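Local coordinates for transferrin (PDB 6WB6), which binds a single ferric ion per molecule together with a carbonate anion and transports iron in an insect, at residues R37-C42 / F53-P58; S4-V9 / E32-R37. One frame throughout, in Å; residues are numbered along the deposited sequence.

Contact 1 of 2, residues R37-C42 / F53-P58; sequences RDRVEC and FVPVDP
Arg39 reaches Pro55 and Asp57 because its CG stands anti to the backbone N (chi1 -163°) and the chain then bends at chi3 (-82°), which swings NE in toward the strand. The Pro55 carbonyl oxygen sits over one face of the guanidinium, 2.9 Å from Arg39 NE, at an angle too poor for a hydrogen bond. The rim of the group faces Asp57: Asp57 CG lies in its plane, while the carboxylate is turned 81° against it. At 3.6 Å, Arg39 NH1 and Asp57 OD2 make a long salt bridge, supplemented by two waters. One donates to Asp57 OD2 at 2.7 Å and the other to Asp57 OD1 at 2.6 Å; both accept from Arg39 NH1, the latter weakly. In the transferrin fold this is where strand 53-56, paired with 275-279 in an antiparallel sheet, runs into a predicted iron ligand, Asp57. The Asp57 side chain nevertheless lies about 12 Å from the bound iron, and is held instead by Gln274 and Arg376, while Asp60 forms a salt bridge with Arg39 NH1. Helix 39-47, which presents Arg39, is N-capped by Asp38, whose OD1 accepts from Glu41 N at 2.9 Å. One turn further along, the packing becomes apolar: Cys42 CB rests 3.7 Å from Val54 CG2, beside the disulfide from Cys42 to Cys8.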
loop_
_atom_site.group_PDB
_atom_site.type_symbol
_atom_site.label_atom_id
_atom_site.label_comp_id
_atom_site.label_asym_id
_atom_site.label_seq_id
_atom_site.Cartn_x
_atom_site.Cartn_y
_atom_site.Cartn_z
ATOM N N ARG A 37 -15.992 5.223 -7.850
ATOM C CA ARG A 37 -14.965 4.185 -7.739
ATOM C C ARG A 37 -14.261 4.266 -6.392
ATOM O O ARG A 37 -13.887 3.242 -5.801
ATOM C CB ARG A 37 -13.953 4.345 -8.885
ATOM C CG ARG A 37 -12.631 3.575 -8.690
ATOM C CD ARG A 37 -11.551 4.019 -9.681
ATOM N NE ARG A 37 -10.817 5.154 -9.149
ATOM C CZ ARG A 37 -10.811 6.375 -9.667
ATOM N NH1 ARG A 37 -11.471 6.642 -10.786
ATOM N NH2 ARG A 37 -10.105 7.324 -9.079
ATOM N N ASP A 38 -14.061 5.481 -5.909
ATOM C CA ASP A 38 -13.385 5.732 -4.647
ATOM C C ASP A 38 -13.482 7.221 -4.380
ATOM O O ASP A 38 -13.975 7.986 -5.226
ATOM C CB ASP A 38 -11.934 5.271 -4.714
ATOM C CG ASP A 38 -11.206 5.779 -5.987
ATOM O OD1 ASP A 38 -11.299 6.984 -6.335
ATOM O OD2 ASP A 38 -10.537 4.956 -6.631
ATOM N N ARG A 39 -12.953 7.643 -3.227
ATOM C CA ARG A 39 -13.011 9.051 -2.879
ATOM C C ARG A 39 -12.328 9.925 -3.934
ATOM O O ARG A 39 -12.793 11.036 -4.217
ATOM C CB ARG A 39 -12.380 9.262 -1.513
ATOM C CG ARG A 39 -12.753 10.574 -0.902
ATOM C CD ARG A 39 -12.225 10.729 0.503
ATOM N NE ARG A 39 -13.087 10.076 1.488
ATOM C CZ ARG A 39 -12.770 9.927 2.770
ATOM N NH1 ARG A 39 -11.594 10.364 3.244
ATOM N NH2 ARG A 39 -13.613 9.322 3.576
ATOM N N VAL A 40 -11.199 9.481 -4.488
ATOM C CA VAL A 40 -10.531 10.308 -5.498
ATOM C C VAL A 40 -11.494 10.618 -6.641
ATOM O O VAL A 40 -11.694 11.782 -7.012
ATOM C CB VAL A 40 -9.236 9.639 -5.998
ATOM C CG1 VAL A 40 -8.625 10.438 -7.161
ATOM C CG2 VAL A 40 -8.243 9.589 -4.892
ATOM N N GLU A 41 -12.137 9.587 -7.190
ATOM C CA GLU A 41 -13.162 9.842 -8.199
ATOM C C GLU A 41 -14.274 10.750 -7.674
ATOM O O GLU A 41 -14.788 11.595 -8.419
ATOM C CB GLU A 41 -13.779 8.539 -8.704
ATOM C CG GLU A 41 -14.801 8.829 -9.810
ATOM C CD GLU A 41 -15.190 7.622 -10.635
ATOM O OE1 GLU A 41 -14.939 7.668 -11.861
ATOM O OE2 GLU A 41 -15.737 6.650 -10.061
ATOM N N CYS A 42 -14.679 10.573 -6.403
ATOM C CA CYS A 42 -15.778 11.372 -5.854
ATOM C C CYS A 42 -15.511 12.854 -6.024
ATOM O O CYS A 42 -16.420 13.621 -6.362
ATOM C CB CYS A 42 -16.002 11.063 -4.362
ATOM S SG CYS A 42 -17.024 9.634 -4.053
ATOM N N PHE A 53 -21.365 16.774 -2.462
ATOM C CA PHE A 53 -20.370 16.805 -1.400
ATOM C C PHE A 53 -19.890 15.398 -1.096
ATOM O O PHE A 53 -20.504 14.393 -1.482
ATOM C CB PHE A 53 -20.922 17.452 -0.130
ATOM C CG PHE A 53 -21.984 16.617 0.568
ATOM C CD1 PHE A 53 -23.167 16.284 -0.076
ATOM C CD2 PHE A 53 -21.790 16.193 1.889
ATOM C CE1 PHE A 53 -24.160 15.526 0.581
ATOM C CE2 PHE A 53 -22.749 15.450 2.564
ATOM C CZ PHE A 53 -23.932 15.100 1.932
ATOM N N VAL A 54 -18.790 15.353 -0.354
ATOM C CA VAL A 54 -18.118 14.111 -0.017
ATOM C C VAL A 54 -17.230 14.353 1.200
ATOM O O VAL A 54 -16.676 15.448 1.356
ATOM C CB VAL A 54 -17.311 13.597 -1.220
ATOM C CG1 VAL A 54 -16.169 14.581 -1.543
ATOM C CG2 VAL A 54 -16.810 12.197 -0.960
ATOM N N PRO A 55 -17.096 13.381 2.093
ATOM C CA PRO A 55 -16.140 13.514 3.196
ATOM C C PRO A 55 -14.698 13.438 2.705
ATOM O O PRO A 55 -14.368 12.677 1.796
ATOM C CB PRO A 55 -16.489 12.322 4.099
ATOM C CG PRO A 55 -17.082 11.322 3.142
ATOM C CD PRO A 55 -17.888 12.142 2.206
ATOM N N VAL A 56 -13.832 14.218 3.334
ATOM C CA VAL A 56 -12.445 14.350 2.905
ATOM C C VAL A 56 -11.540 14.397 4.130
ATOM O O VAL A 56 -11.862 15.054 5.126
ATOM C CB VAL A 56 -12.237 15.623 2.055
ATOM C CG1 VAL A 56 -12.746 15.447 0.608
ATOM C CG2 VAL A 56 -12.905 16.792 2.726
ATOM N N ASP A 57 -10.401 13.713 4.050
ATOM C CA ASP A 57 -9.272 14.063 4.887
ATOM C C ASP A 57 -8.582 15.291 4.292
ATOM O O ASP A 57 -8.796 15.620 3.125
ATOM C CB ASP A 57 -8.284 12.900 4.987
ATOM C CG ASP A 57 -8.910 11.618 5.539
ATOM O OD1 ASP A 57 -9.801 11.666 6.426
ATOM O OD2 ASP A 57 -8.479 10.544 5.092
ATOM N N PRO A 58 -7.736 15.974 5.073
ATOM C CA PRO A 58 -6.948 17.093 4.518
ATOM C C PRO A 58 -6.145 16.714 3.272
ATOM O O PRO A 58 -6.037 17.494 2.318
ATOM C CB PRO A 58 -6.039 17.467 5.704
ATOM C CG PRO A 58 -6.752 16.935 6.930
ATOM C CD PRO A 58 -7.332 15.652 6.456
HETATM O O HOH W 1 -12.333 11.149 6.117
HETATM O O HOH W 2 -10.405 8.795 5.729
#

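Contact 2 of 2, residues S4-V9 / E32-R37; sequences SYKLCV and ECVPAR
Glu32, Val34 and Val9 bury the most surface where strands 5-9 and 32-36 pair in parallel, their axes 33° apart. The Glu32 side chain runs alongside Lys6, pointing the same way, with Glu32 CD 3.6 Å from Lys6 CG. Glu32 CG nearly eclipses the backbone N (chi1 -1°), a strained setting, so the close approach of this side chain to Ser4 is doubtful in detail. Glu32 OE2 remains 4.4 Å from Lys6 NZ, beyond a salt bridge; that amine pairs with Asp52. An alanine at Glu32 would probably leave Lys6 CG without the neighbour it packs along and take away the acidic charge near the amine. Val34, on the same face, sets CG2 3.7 Å from Lys6 CB. On the opposite face Val9 CG1 comes 3.3 Å from the Val34 carbonyl oxygen and also touches Cys33 CB. Five backbone hydrogen bonds join the strands, from Glu32 N to Tyr5 O through to Ala36 N to Val9 O; the one from Leu7 N to Glu32 O, 2.7 Å, is nearly straight. The strands belong to a beta-alpha-beta unit: its helix 14-21 packs on the face of Leu7, Val9 and Cys33, with Cys33 disulfide-bonded to Cys17, while helix 39-47 meets Ala36.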
loop_
_atom_site.group_PDB
_atom_site.type_symbol
_atom_site.label_atom_id
_atom_site.label_comp_id
_atom_site.label_asym_id
_atom_site.label_seq_id
_atom_site.Cartn_x
_atom_site.Cartn_y
_atom_site.Cartn_z
ATOM N N SER A 4 -31.823 17.157 -4.900
ATOM C CA SER A 4 -31.350 16.669 -3.620
ATOM C C SER A 4 -29.899 17.096 -3.411
ATOM O O SER A 4 -29.235 17.608 -4.323
ATOM C CB SER A 4 -31.478 15.148 -3.546
ATOM O OG SER A 4 -32.810 14.723 -3.741
ATOM N N TYR A 5 -29.420 16.896 -2.181
ATOM C CA TYR A 5 -27.998 16.989 -1.881
ATOM C C TYR A 5 -27.376 15.632 -2.164
ATOM O O TYR A 5 -27.706 14.635 -1.512
ATOM C CB TYR A 5 -27.744 17.400 -0.438
ATOM C CG TYR A 5 -28.176 18.801 -0.081
ATOM C CD1 TYR A 5 -27.387 19.903 -0.380
ATOM C CD2 TYR A 5 -29.348 19.010 0.593
ATOM C CE1 TYR A 5 -27.781 21.183 -0.008
ATOM C CE2 TYR A 5 -29.764 20.275 0.962
ATOM C CZ TYR A 5 -28.973 21.357 0.666
ATOM O OH TYR A 5 -29.391 22.607 1.046
ATOM N N LYS A 6 -26.498 15.590 -3.155
ATOM C CA LYS A 6 -25.959 14.337 -3.639
ATOM C C LYS A 6 -24.677 14.059 -2.876
ATOM O O LYS A 6 -23.747 14.874 -2.883
ATOM C CB LYS A 6 -25.742 14.400 -5.153
ATOM C CG LYS A 6 -27.040 14.242 -5.933
ATOM C CD LYS A 6 -26.892 14.570 -7.434
ATOM C CE LYS A 6 -26.824 16.076 -7.660
ATOM N NZ LYS A 6 -27.921 16.872 -6.976
ATOM N N LEU A 7 -24.638 12.929 -2.207
ATOM C CA LEU A 7 -23.479 12.522 -1.421
ATOM C C LEU A 7 -22.742 11.452 -2.201
ATOM O O LEU A 7 -23.314 10.397 -2.498
ATOM C CB LEU A 7 -23.877 11.963 -0.062
ATOM C CG LEU A 7 -22.741 11.270 0.698
ATOM C CD1 LEU A 7 -21.600 12.244 0.936
ATOM C CD2 LEU A 7 -23.247 10.732 2.033
ATOM N N CYS A 8 -21.481 11.709 -2.519
ATOM C CA CYS A 8 -20.719 10.693 -3.216
ATOM C C CYS A 8 -20.203 9.695 -2.200
ATOM O O CYS A 8 -19.961 10.027 -1.040
ATOM C CB CYS A 8 -19.586 11.310 -4.026
ATOM S SG CYS A 8 -18.768 10.134 -5.057
ATOM N N VAL A 9 -20.088 8.450 -2.636
ATOM C CA VAL A 9 -19.837 7.341 -1.727
ATOM C C VAL A 9 -19.092 6.285 -2.536
ATOM O O VAL A 9 -19.527 5.930 -3.642
ATOM C CB VAL A 9 -21.153 6.812 -1.129
ATOM C CG1 VAL A 9 -22.112 6.395 -2.226
ATOM C CG2 VAL A 9 -20.902 5.659 -0.218
ATOM N N GLU A 32 -29.167 11.983 -1.620
ATOM C CA GLU A 32 -29.054 10.832 -2.495
ATOM C C GLU A 32 -27.623 10.339 -2.496
ATOM O O GLU A 32 -26.673 11.117 -2.383
ATOM C CB GLU A 32 -29.451 11.099 -3.954
ATOM C CG GLU A 32 -29.904 12.472 -4.272
ATOM C CD GLU A 32 -30.271 12.616 -5.760
ATOM O OE1 GLU A 32 -29.966 11.690 -6.545
ATOM O OE2 GLU A 32 -30.861 13.647 -6.150
ATOM N N CYS A 33 -27.496 9.036 -2.651
ATOM C CA CYS A 33 -26.209 8.374 -2.747
ATOM C C CYS A 33 -25.794 8.337 -4.222
ATOM O O CYS A 33 -26.555 7.858 -5.069
ATOM C CB CYS A 33 -26.343 6.977 -2.146
ATOM S SG CYS A 33 -26.946 7.002 -0.391
ATOM N N VAL A 34 -24.619 8.876 -4.532
ATOM C CA VAL A 34 -24.001 8.758 -5.849
ATOM C C VAL A 34 -22.773 7.868 -5.699
ATOM O O VAL A 34 -21.828 8.251 -4.996
ATOM C CB VAL A 34 -23.608 10.127 -6.422
ATOM C CG1 VAL A 34 -23.073 9.991 -7.873
ATOM C CG2 VAL A 34 -24.760 11.086 -6.341
ATOM N N PRO A 35 -22.731 6.686 -6.315
ATOM C CA PRO A 35 -21.537 5.848 -6.178
ATOM C C PRO A 35 -20.377 6.408 -6.969
ATOM O O PRO A 35 -20.552 7.017 -8.026
ATOM C CB PRO A 35 -21.980 4.494 -6.739
ATOM C CG PRO A 35 -23.055 4.855 -7.743
ATOM C CD PRO A 35 -23.770 6.028 -7.131
ATOM N N ALA A 36 -19.173 6.194 -6.443
ATOM C CA ALA A 36 -17.968 6.424 -7.210
ATOM C C ALA A 36 -17.033 5.244 -7.019
ATOM O O ALA A 36 -17.274 4.350 -6.201
ATOM C CB ALA A 36 -17.266 7.736 -6.837
ATOM N N ARG A 37 -15.992 5.223 -7.850
ATOM C CA ARG A 37 -14.965 4.185 -7.739
ATOM C C ARG A 37 -14.261 4.266 -6.392
ATOM O O ARG A 37 -13.887 3.242 -5.801
ATOM C CB ARG A 37 -13.953 4.345 -8.885
ATOM C CG ARG A 37 -12.631 3.575 -8.690
ATOM C CD ARG A 37 -11.551 4.019 -9.681
ATOM N NE ARG A 37 -10.817 5.154 -9.149
ATOM C CZ ARG A 37 -10.811 6.375 -9.667
ATOM N NH1 ARG A 37 -11.471 6.642 -10.786
ATOM N NH2 ARG A 37 -10.105 7.324 -9.079
#

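Overall arrangement
Contact 2 closes before contact 1 opens, and Arg37 belongs to both. Strand 5-10, helix 14-21, strand 31-36, helix 39-47 and strand 53-56 follow in order along the chain. The two centres are only 10 Å apart. They touch directly: the Cys8-Cys42 disulfide ties the parallel strand pair of contact 2 to the helix of contact 1, and Phe53 O probably accepts a hydrogen bond from Cys8 N. These links join both contacts into one continuous part of the first transferrin-like region, whose strand 53-56 leads to Asp57. Contact 2 lies away from the iron site, whereas contact 1 reaches toward the iron cleft.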